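Local coordinates for 373aa long hypothetical citrate synthase (Sulfolobus tokodaii, PDB 1VGP), which is a putative member of the citrate synthase family, a mostly helical protein modelled here as a two-chain assembly, at residues Pro162-Ile165 against Lys166-Ala169; Ser313-Val316 against Phe317-Gly321. All coordinates share one frame; numbering follows the deposited sequence.

Contact 1: Pro162-Ile165 against Lys166-Ala169; sequences PNEI and KSKA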
loop_
_atom_site.group_PDB
_atom_site.type_symbol
_atom_site.label_atom_id
_atom_site.label_comp_id
_atom_site.label_asym_id
_atom_site.label_seq_id
_atom_site.Cartn_x
_atom_site.Cartn_y
_atom_site.Cartn_z
ATOM N N PRO A 162 31.405 -13.009 -6.162
ATOM C CA PRO A 162 31.258 -13.062 -7.618
ATOM C C PRO A 162 32.473 -12.473 -8.325
ATOM O O PRO A 162 33.115 -11.568 -7.799
ATOM C CB PRO A 162 30.001 -12.237 -7.869
ATOM C CG PRO A 162 30.027 -11.231 -6.772
ATOM C CD PRO A 162 30.516 -11.996 -5.565
ATOM N N ASN A 163 32.782 -12.987 -9.516
ATOM C CA ASN A 163 33.812 -12.377 -10.346
ATOM C C ASN A 163 33.417 -10.953 -10.694
ATOM O O ASN A 163 32.253 -10.579 -10.584
ATOM C CB ASN A 163 34.046 -13.196 -11.617
ATOM C CG ASN A 163 32.900 -13.082 -12.610
ATOM O OD1 ASN A 163 32.220 -14.042 -12.897
ATOM N ND2 ASN A 163 32.706 -11.880 -13.156
ATOM N N GLU A 164 34.379 -10.151 -11.124
ATOM C CA GLU A 164 34.155 -8.722 -11.185
ATOM C C GLU A 164 33.218 -8.256 -12.293
ATOM O O GLU A 164 32.618 -7.193 -12.167
ATOM C CB GLU A 164 35.486 -7.984 -11.293
ATOM C CG GLU A 164 35.803 -7.164 -10.058
ATOM C CD GLU A 164 36.744 -7.874 -9.110
ATOM O OE1 GLU A 164 36.809 -7.485 -7.924
ATOM O OE2 GLU A 164 37.426 -8.820 -9.557
ATOM N N ILE A 165 33.080 -9.024 -13.374
ATOM C CA ILE A 165 32.162 -8.608 -14.431
ATOM C C ILE A 165 30.732 -8.794 -13.951
ATOM O O ILE A 165 29.841 -8.007 -14.278
ATOM C CB ILE A 165 32.353 -9.391 -15.770
ATOM C CG1 ILE A 165 31.713 -10.765 -15.663
ATOM C CG2 ILE A 165 33.828 -9.512 -16.127
ATOM C CD1 ILE A 165 31.684 -11.524 -16.967
ATOM N N LYS A 166 30.515 -9.832 -13.156
ATOM C CA LYS A 166 29.175 -10.134 -12.670
ATOM C C LYS A 166 28.672 -9.050 -11.717
ATOM O O LYS A 166 27.519 -8.633 -11.793
ATOM C CB LYS A 166 29.173 -11.497 -11.981
ATOM C CG LYS A 166 29.123 -12.657 -12.948
ATOM C CD LYS A 166 28.700 -13.924 -12.242
ATOM C CE LYS A 166 28.722 -15.120 -13.189
ATOM N NZ LYS A 166 29.619 -16.212 -12.687
ATOM N N SER A 167 29.545 -8.596 -10.826
ATOM C CA SER A 167 29.153 -7.606 -9.835
ATOM C C SER A 167 29.075 -6.210 -10.450
ATOM O O SER A 167 28.342 -5.355 -9.968
ATOM C CB SER A 167 30.145 -7.607 -8.679
ATOM O OG SER A 167 31.474 -7.490 -9.172
ATOM N N LYS A 168 29.842 -5.980 -11.508
ATOM C CA LYS A 168 29.736 -4.745 -12.278
ATOM C C LYS A 168 28.353 -4.693 -12.900
ATOM O O LYS A 168 27.621 -3.703 -12.763
ATOM C CB LYS A 168 30.775 -4.720 -13.396
ATOM C CG LYS A 168 31.329 -3.351 -13.697
ATOM C CD LYS A 168 30.251 -2.308 -13.934
ATOM C CE LYS A 168 30.872 -1.007 -14.468
ATOM N NZ LYS A 168 30.321 0.239 -13.864
ATOM N N ALA A 169 28.025 -5.788 -13.584
ATOM C CA ALA A 169 26.759 -5.964 -14.270
ATOM C C ALA A 169 25.607 -5.819 -13.292
ATOM O O ALA A 169 24.612 -5.155 -13.582
ATOM C CB ALA A 169 26.715 -7.335 -14.935
#
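The first turn of helix 164-175 begins here, with Asn-163 at the N-cap position and its side chain lying against Lys-166. The fold is the largely helical one of the citrate synthase family. Asn-163 CG sits between its own backbone N and carbonyl carbon (chi1 72°), and this brings the amide back over the start of the helix. The Asn-163 and Lys-166 side chains cross at about a right angle, and Asn-163 CG comes within 3.8 Å of Lys-166 CG.

The backbone bonds of the turn grow firmer along the chain. The bonds to Asn-163 O from Lys-166 N at 3.2 Å and from Ser-167 N at 3.4 Å are weak. Further on, Glu-164 O accepts from Lys-168 N at 3.1 Å, and the donor stands above the carbonyl plane.

Pro-162 is buried and precedes the cap. Its CG approaches Ser-167 CB at 4.1 Å, a loose carbon-to-carbon touch five residues on. The proline also rests on Glu-151 and Leu-154, so the start of this helix packs on helix 149-158. Lys-166 is partly exposed. It lies against both Leu-154 and Leu-274, between helices 149-158 and 262-278. The outer side of the turn carries Glu-164, which is exposed. Lys-168 turns its end away from the turn and makes a weak bond to Ala-38 O.

The next helix bond runs from Ala-169 N to Ile-165 O at 3.0 Å, with an N-H...O angle of 163°.

Contact 2: Ser313-Val316 against Phe317-Gly321; sequences SSIV and FYSLG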
loop_
_atom_site.group_PDB
_atom_site.type_symbol
_atom_site.label_atom_id
_atom_site.label_comp_id
_atom_site.label_asym_id
_atom_site.label_seq_id
_atom_site.Cartn_x
_atom_site.Cartn_y
_atom_site.Cartn_z
ATOM N N SER A 313 17.290 -7.128 -19.553
ATOM C CA SER A 313 17.400 -7.299 -18.106
ATOM C C SER A 313 17.079 -8.738 -17.680
ATOM O O SER A 313 17.598 -9.227 -16.672
ATOM C CB SER A 313 16.485 -6.302 -17.374
ATOM O OG SER A 313 15.148 -6.758 -17.317
ATOM N N SER A 314 16.246 -9.423 -18.457
ATOM C CA SER A 314 15.857 -10.785 -18.108
ATOM C C SER A 314 16.907 -11.827 -18.497
ATOM O O SER A 314 16.992 -12.892 -17.885
ATOM C CB SER A 314 14.514 -11.132 -18.757
ATOM O OG SER A 314 14.482 -10.737 -20.115
ATOM N N ILE A 315 17.710 -11.530 -19.513
ATOM C CA ILE A 315 18.871 -12.367 -19.782
ATOM C C ILE A 315 19.877 -12.187 -18.651
ATOM O O ILE A 315 20.411 -13.163 -18.121
ATOM C CB ILE A 315 19.542 -11.999 -21.124
ATOM C CG1 ILE A 315 18.698 -12.523 -22.287
ATOM C CG2 ILE A 315 20.931 -12.626 -21.213
ATOM C CD1 ILE A 315 19.207 -12.115 -23.653
ATOM N N VAL A 316 20.125 -10.932 -18.287
ATOM C CA VAL A 316 21.111 -10.608 -17.268
ATOM C C VAL A 316 20.768 -11.230 -15.913
ATOM O O VAL A 316 21.571 -11.971 -15.340
ATOM C CB VAL A 316 21.241 -9.078 -17.101
ATOM C CG1 VAL A 316 22.003 -8.742 -15.813
ATOM C CG2 VAL A 316 21.944 -8.490 -18.324
ATOM N N PHE A 317 19.574 -10.929 -15.407
ATOM C CA PHE A 317 19.109 -11.501 -14.153
ATOM C C PHE A 317 19.297 -13.021 -14.165
ATOM O O PHE A 317 19.670 -13.635 -13.160
ATOM C CB PHE A 317 17.633 -11.151 -13.930
ATOM C CG PHE A 317 17.395 -9.725 -13.489
ATOM C CD1 PHE A 317 18.336 -9.041 -12.725
ATOM C CD2 PHE A 317 16.215 -9.069 -13.831
ATOM C CE1 PHE A 317 18.111 -7.721 -12.304
ATOM C CE2 PHE A 317 15.981 -7.755 -13.417
ATOM C CZ PHE A 317 16.929 -7.079 -12.653
ATOM N N TYR A 318 19.032 -13.625 -15.317
ATOM C CA TYR A 318 19.168 -15.062 -15.495
ATOM C C TYR A 318 20.642 -15.443 -15.364
ATOM O O TYR A 318 21.001 -16.252 -14.512
ATOM C CB TYR A 318 18.624 -15.444 -16.871
ATOM C CG TYR A 318 18.369 -16.922 -17.086
ATOM C CD1 TYR A 318 19.051 -17.619 -18.086
ATOM C CD2 TYR A 318 17.420 -17.617 -16.325
ATOM C CE1 TYR A 318 18.799 -18.962 -18.331
ATOM C CE2 TYR A 318 17.158 -18.966 -16.561
ATOM C CZ TYR A 318 17.851 -19.632 -17.567
ATOM O OH TYR A 318 17.618 -20.964 -17.835
ATOM N N SER A 319 21.497 -14.842 -16.186
ATOM C CA SER A 319 22.926 -15.114 -16.111
ATOM C C SER A 319 23.486 -14.924 -14.716
ATOM O O SER A 319 24.485 -15.543 -14.361
ATOM C CB SER A 319 23.697 -14.213 -17.064
ATOM O OG SER A 319 22.998 -14.070 -18.277
ATOM N N LEU A 320 22.864 -14.054 -13.930
ATOM C CA LEU A 320 23.425 -13.690 -12.637
ATOM C C LEU A 320 22.952 -14.646 -11.538
ATOM O O LEU A 320 23.307 -14.488 -10.368
ATOM C CB LEU A 320 23.043 -12.245 -12.292
ATOM C CG LEU A 320 23.834 -11.177 -13.045
ATOM C CD1 LEU A 320 23.367 -9.790 -12.645
ATOM C CD2 LEU A 320 25.311 -11.332 -12.736
ATOM N N GLY A 321 22.154 -15.638 -11.918
ATOM C CA GLY A 321 21.823 -16.701 -10.991
ATOM C C GLY A 321 20.474 -16.561 -10.311
ATOM O O GLY A 321 20.182 -17.281 -9.356
#
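A Schellman motif ends helix 309-319, and in its last turns Val-316 packs on Leu-320. The helix belongs to the mainly helical citrate synthase fold, and most of its side chains here are buried.

The tight part is the side that carries Val-316 and Leu-320. The two side chains lie side by side and point the same way, with Val-316 CG1 3.6 Å from Leu-320 CD1. Val-316 CG1 is trans to the backbone N (chi1 166°), and this turns the methyl along the helix to the leucine. Below them runs an ordinary helix bond, from Leu-320 N to Val-316 O at 2.8 Å. Leu-320 also rests on Lys-166 and Met-170, and Val-316 on Ala-271 and Leu-274. Side chains of helices 164-175 and 262-278 thus pack on this end of helix 309-319.

Ile-315 O is gripped twice. Ser-319 N donates to it at 2.8 Å with an angle of 174°. Ser-319 OG also donates to Ile-315 O, at 2.7 Å and from above the carbonyl plane. The buried hydroxyl is thus satisfied within its own helix. Earlier in the turn, the ring of Phe-317 lies obliquely to the Ser-313 carbonyl, with Phe-317 CG 3.2 Å from Ser-313 O. Its ring also meets that of Phe-327.

The looser side is that of Tyr-318, which is partly exposed. Its ring leads away from residues 313-316. It still packs on Leu-223 and Leu-285, and its hydroxyl is hydrogen-bonded to Lys-227. Tyr-318 N makes a weak bond to Ser-314 O, at 3.4 Å.

Gly-321, also partly exposed, leaves the helix with positive phi (99°), and Gly-321 N bonds back to Tyr-318 O at 2.9 Å.

Contact 1 is the start of a helix and contact 2 is the end of another, and the two ends meet. Their centres are about 12 Å apart, and both lie on the same side of the centre of the chain. Contact 1 is farther out, about 19 Å from that centre against about 14 Å for contact 2. This fits its greater exposure. Where they touch, the methyl Leu-320 CD2 of contact 2 packs 3.6 Å from the backbone oxygen Lys-166 O of contact 1. Leu-274 of helix 262-278 is shared, since it touches Ile-165 and Lys-166 as well as Val-316 and Ser-319. Neither contact is touched by the other subunit.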